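PDB 5ZI1: insecticidal crystal protein Cry7Cal from Bacillus thuringiensis, which is an insecticidal toxin active against locusts, probably binding receptors in the insect gut and forming membrane pores as other three-domain delta endotoxins do. Local coordinates for residues A[117-128]-A[147-158]. Residues are numbered along the deposited sequence; the frame is centred on the assembly and turned at random.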
# COMPACT_ATOMS: atom_id res chain seq x y z
N PHE A 117 -16.23 -18.80 -20.11
CA PHE A 117 -15.88 -17.42 -19.81
C PHE A 117 -17.14 -16.59 -19.56
O PHE A 117 -17.27 -15.94 -18.52
CB PHE A 117 -15.04 -16.81 -20.93
CG PHE A 117 -14.85 -15.32 -20.75
CD1 PHE A 117 -13.83 -14.84 -19.94
CD2 PHE A 117 -15.72 -14.41 -21.33
CE1 PHE A 117 -13.67 -13.48 -19.75
CE2 PHE A 117 -15.57 -13.04 -21.14
CZ PHE A 117 -14.54 -12.58 -20.35
N VAL A 118 -18.06 -16.57 -20.53
CA VAL A 118 -19.22 -15.69 -20.37
C VAL A 118 -20.12 -16.20 -19.25
O VAL A 118 -20.70 -15.41 -18.50
CB VAL A 118 -19.99 -15.49 -21.69
CG1 VAL A 118 -19.05 -15.09 -22.83
CG2 VAL A 118 -20.77 -16.72 -22.06
N SER A 119 -20.21 -17.52 -19.07
CA SER A 119 -20.97 -18.01 -17.92
C SER A 119 -20.29 -17.63 -16.61
O SER A 119 -20.98 -17.32 -15.63
CB SER A 119 -21.20 -19.52 -18.01
OG SER A 119 -19.97 -20.23 -18.00
N THR A 120 -18.95 -17.63 -16.56
CA THR A 120 -18.28 -17.29 -15.30
C THR A 120 -18.35 -15.79 -15.05
O THR A 120 -18.55 -15.35 -13.91
CB THR A 120 -16.82 -17.76 -15.29
OG1 THR A 120 -16.77 -19.18 -15.37
CG2 THR A 120 -16.13 -17.33 -14.01
N GLU A 121 -18.23 -14.99 -16.11
CA GLU A 121 -18.29 -13.54 -15.95
C GLU A 121 -19.69 -13.09 -15.55
O GLU A 121 -19.83 -12.13 -14.78
CB GLU A 121 -17.82 -12.86 -17.24
CG GLU A 121 -17.43 -11.40 -17.08
CD GLU A 121 -18.63 -10.45 -17.06
OE1 GLU A 121 -19.63 -10.76 -17.76
OE2 GLU A 121 -18.58 -9.41 -16.36
N ASN A 122 -20.72 -13.78 -16.04
CA ASN A 122 -22.07 -13.50 -15.58
C ASN A 122 -22.24 -13.84 -14.11
O ASN A 122 -22.95 -13.13 -13.39
CB ASN A 122 -23.09 -14.25 -16.45
CG ASN A 122 -23.35 -13.55 -17.82
OD1 ASN A 122 -23.07 -12.37 -18.00
ND2 ASN A 122 -23.90 -14.30 -18.76
N LEU A 123 -21.58 -14.90 -13.61
CA LEU A 123 -21.68 -15.20 -12.19
C LEU A 123 -21.18 -14.03 -11.36
O LEU A 123 -21.79 -13.66 -10.35
CB LEU A 123 -20.91 -16.47 -11.82
CG LEU A 123 -21.19 -16.99 -10.39
CD1 LEU A 123 -22.70 -17.02 -10.15
CD2 LEU A 123 -20.61 -18.37 -10.14
N PHE A 124 -20.08 -13.40 -11.77
CA PHE A 124 -19.61 -12.23 -11.05
C PHE A 124 -20.66 -11.13 -11.05
O PHE A 124 -20.99 -10.57 -10.00
CB PHE A 124 -18.27 -11.74 -11.64
CG PHE A 124 -17.06 -12.50 -11.13
CD1 PHE A 124 -16.48 -12.18 -9.91
CD2 PHE A 124 -16.50 -13.52 -11.87
CE1 PHE A 124 -15.36 -12.87 -9.44
CE2 PHE A 124 -15.38 -14.21 -11.43
CZ PHE A 124 -14.81 -13.89 -10.20
N LYS A 125 -21.24 -10.82 -12.22
CA LYS A 125 -22.32 -9.84 -12.26
C LYS A 125 -23.43 -10.21 -11.30
O LYS A 125 -23.85 -9.39 -10.47
CB LYS A 125 -22.88 -9.71 -13.67
CG LYS A 125 -21.95 -9.06 -14.63
CD LYS A 125 -22.53 -9.15 -16.03
CE LYS A 125 -21.62 -8.48 -17.04
NZ LYS A 125 -21.74 -9.19 -18.34
N PHE A 126 -23.88 -11.46 -11.35
CA PHE A 126 -24.92 -11.91 -10.43
C PHE A 126 -24.44 -11.89 -8.98
O PHE A 126 -25.21 -11.55 -8.07
CB PHE A 126 -25.40 -13.31 -10.82
CG PHE A 126 -26.45 -13.88 -9.90
CD1 PHE A 126 -26.08 -14.65 -8.80
CD2 PHE A 126 -27.79 -13.63 -10.12
CE1 PHE A 126 -27.04 -15.17 -7.95
CE2 PHE A 126 -28.75 -14.16 -9.27
CZ PHE A 126 -28.38 -14.92 -8.20
N ALA A 127 -23.18 -12.26 -8.73
CA ALA A 127 -22.75 -12.52 -7.35
C ALA A 127 -22.26 -11.28 -6.61
O ALA A 127 -22.48 -11.16 -5.40
CB ALA A 127 -21.65 -13.57 -7.32
N MET A 128 -21.57 -10.37 -7.29
CA MET A 128 -21.02 -9.18 -6.63
C MET A 128 -22.00 -8.47 -5.70
O MET A 128 -21.57 -8.10 -4.59
CB MET A 128 -20.48 -8.20 -7.68
CG MET A 128 -19.15 -8.65 -8.30
SD MET A 128 -17.87 -9.05 -7.06
CE MET A 128 -17.50 -7.43 -6.38
N ALA A 147 -13.13 -10.22 -4.48
CA ALA A 147 -13.92 -10.73 -5.59
C ALA A 147 -13.94 -9.73 -6.73
O ALA A 147 -13.84 -10.10 -7.91
CB ALA A 147 -15.34 -11.03 -5.12
N ALA A 148 -14.08 -8.44 -6.40
CA ALA A 148 -13.95 -7.40 -7.40
C ALA A 148 -12.67 -7.59 -8.19
O ALA A 148 -12.66 -7.55 -9.43
CB ALA A 148 -13.98 -6.03 -6.73
N ASN A 149 -11.58 -7.84 -7.47
CA ASN A 149 -10.29 -8.02 -8.12
C ASN A 149 -10.33 -9.17 -9.11
O ASN A 149 -9.85 -9.04 -10.25
CB ASN A 149 -9.22 -8.25 -7.06
CG ASN A 149 -7.88 -8.39 -7.68
OD1 ASN A 149 -7.35 -7.44 -8.26
ND2 ASN A 149 -7.33 -9.59 -7.61
N LEU A 150 -10.89 -10.31 -8.71
CA LEU A 150 -10.95 -11.44 -9.63
C LEU A 150 -11.77 -11.12 -10.87
O LEU A 150 -11.42 -11.54 -11.98
CB LEU A 150 -11.52 -12.67 -8.92
CG LEU A 150 -10.71 -13.26 -7.76
CD1 LEU A 150 -11.44 -14.48 -7.23
CD2 LEU A 150 -9.30 -13.62 -8.21
N HIS A 151 -12.87 -10.38 -10.70
CA HIS A 151 -13.74 -10.06 -11.83
C HIS A 151 -13.00 -9.22 -12.85
O HIS A 151 -13.00 -9.54 -14.05
CB HIS A 151 -14.99 -9.32 -11.32
CG HIS A 151 -16.05 -9.12 -12.36
ND1 HIS A 151 -17.07 -8.20 -12.22
CD2 HIS A 151 -16.26 -9.72 -13.56
CE1 HIS A 151 -17.86 -8.25 -13.28
NE2 HIS A 151 -17.39 -9.17 -14.10
N LEU A 152 -12.34 -8.16 -12.40
CA LEU A 152 -11.58 -7.30 -13.30
C LEU A 152 -10.51 -8.08 -14.04
O LEU A 152 -10.31 -7.90 -15.26
CB LEU A 152 -10.95 -6.15 -12.52
CG LEU A 152 -12.02 -5.20 -11.99
CD1 LEU A 152 -11.41 -4.10 -11.16
CD2 LEU A 152 -12.76 -4.64 -13.18
N PHE A 153 -9.82 -8.98 -13.32
CA PHE A 153 -8.78 -9.79 -13.92
C PHE A 153 -9.36 -10.79 -14.91
O PHE A 153 -8.78 -11.01 -15.99
CB PHE A 153 -8.00 -10.52 -12.84
CG PHE A 153 -7.12 -11.59 -13.36
CD1 PHE A 153 -6.04 -11.27 -14.18
CD2 PHE A 153 -7.37 -12.92 -13.07
CE1 PHE A 153 -5.22 -12.26 -14.69
CE2 PHE A 153 -6.54 -13.91 -13.57
CZ PHE A 153 -5.48 -13.58 -14.38
N LEU A 154 -10.48 -11.42 -14.56
CA LEU A 154 -11.15 -12.30 -15.51
C LEU A 154 -11.52 -11.55 -16.79
O LEU A 154 -11.43 -12.10 -17.89
CB LEU A 154 -12.39 -12.90 -14.87
CG LEU A 154 -13.17 -13.80 -15.83
CD1 LEU A 154 -12.35 -15.00 -16.14
CD2 LEU A 154 -14.57 -14.19 -15.32
N LEU A 155 -11.96 -10.29 -16.67
CA LEU A 155 -12.40 -9.56 -17.84
C LEU A 155 -11.23 -9.29 -18.78
O LEU A 155 -11.41 -9.26 -20.00
CB LEU A 155 -13.09 -8.25 -17.42
CG LEU A 155 -14.54 -8.42 -16.95
CD1 LEU A 155 -15.05 -7.27 -16.09
CD2 LEU A 155 -15.43 -8.63 -18.19
N LYS A 156 -10.02 -9.15 -18.22
CA LYS A 156 -8.83 -9.02 -19.05
C LYS A 156 -8.69 -10.17 -20.03
O LYS A 156 -8.23 -9.99 -21.16
CB LYS A 156 -7.58 -8.92 -18.16
CG LYS A 156 -6.26 -8.84 -18.93
CD LYS A 156 -5.07 -8.64 -17.99
CE LYS A 156 -3.74 -8.78 -18.73
NZ LYS A 156 -2.60 -8.18 -17.99
N ASN A 157 -9.10 -11.38 -19.62
CA ASN A 157 -8.93 -12.54 -20.49
C ASN A 157 -9.63 -12.33 -21.84
O ASN A 157 -9.12 -12.77 -22.88
CB ASN A 157 -9.43 -13.80 -19.79
CG ASN A 157 -8.47 -14.31 -18.70
OD1 ASN A 157 -8.33 -15.51 -18.49
ND2 ASN A 157 -7.82 -13.39 -17.99
N ALA A 158 -10.79 -11.66 -21.86
CA ALA A 158 -11.48 -11.45 -23.13
C ALA A 158 -10.63 -10.64 -24.09
O ALA A 158 -10.55 -10.95 -25.29
CB ALA A 158 -12.84 -10.76 -22.92
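H151 and E121 join two helices across a buried contact through one nearly straight hydrogen bond, H151 NE2 to E121 OE2 at 2.6 Å and 164°. The carboxylate oxygen lies in the plane of the imidazole, yet the ring approaches it on the anti side and 27° out of the carboxylate plane. One face of the imidazole receives F124 CB in a CH-pi contact, 3.5 Å from the ring centroid; the opposite face meets L155 CD1 nearer its rim. The F124 ring runs parallel to the imidazole but slid past it, and sits as a knob among A147, L150, H151 and L154. With CG anti to the backbone N (chi1 178°), L154 reaches between F117, T120, E121 and F124, L154 CD2 lying 3.7 Å from T120 CG2. At the two ends F117 CZ touches A158 CB at 3.6 Å, and M128 bends its thioether over A147 and A148.

Farther out, K125 NZ bridges to E121 OE1 on the syn side at 2.7 Å, while Y186 OH hydrogen-bonds with H151 ND1, so the second polar atom of each group also has a partner. Such reciprocal knobs-into-holes packing between near-antiparallel helices exemplifies the N-terminal delta-endotoxin helical bundle, generally regarded as pore-forming.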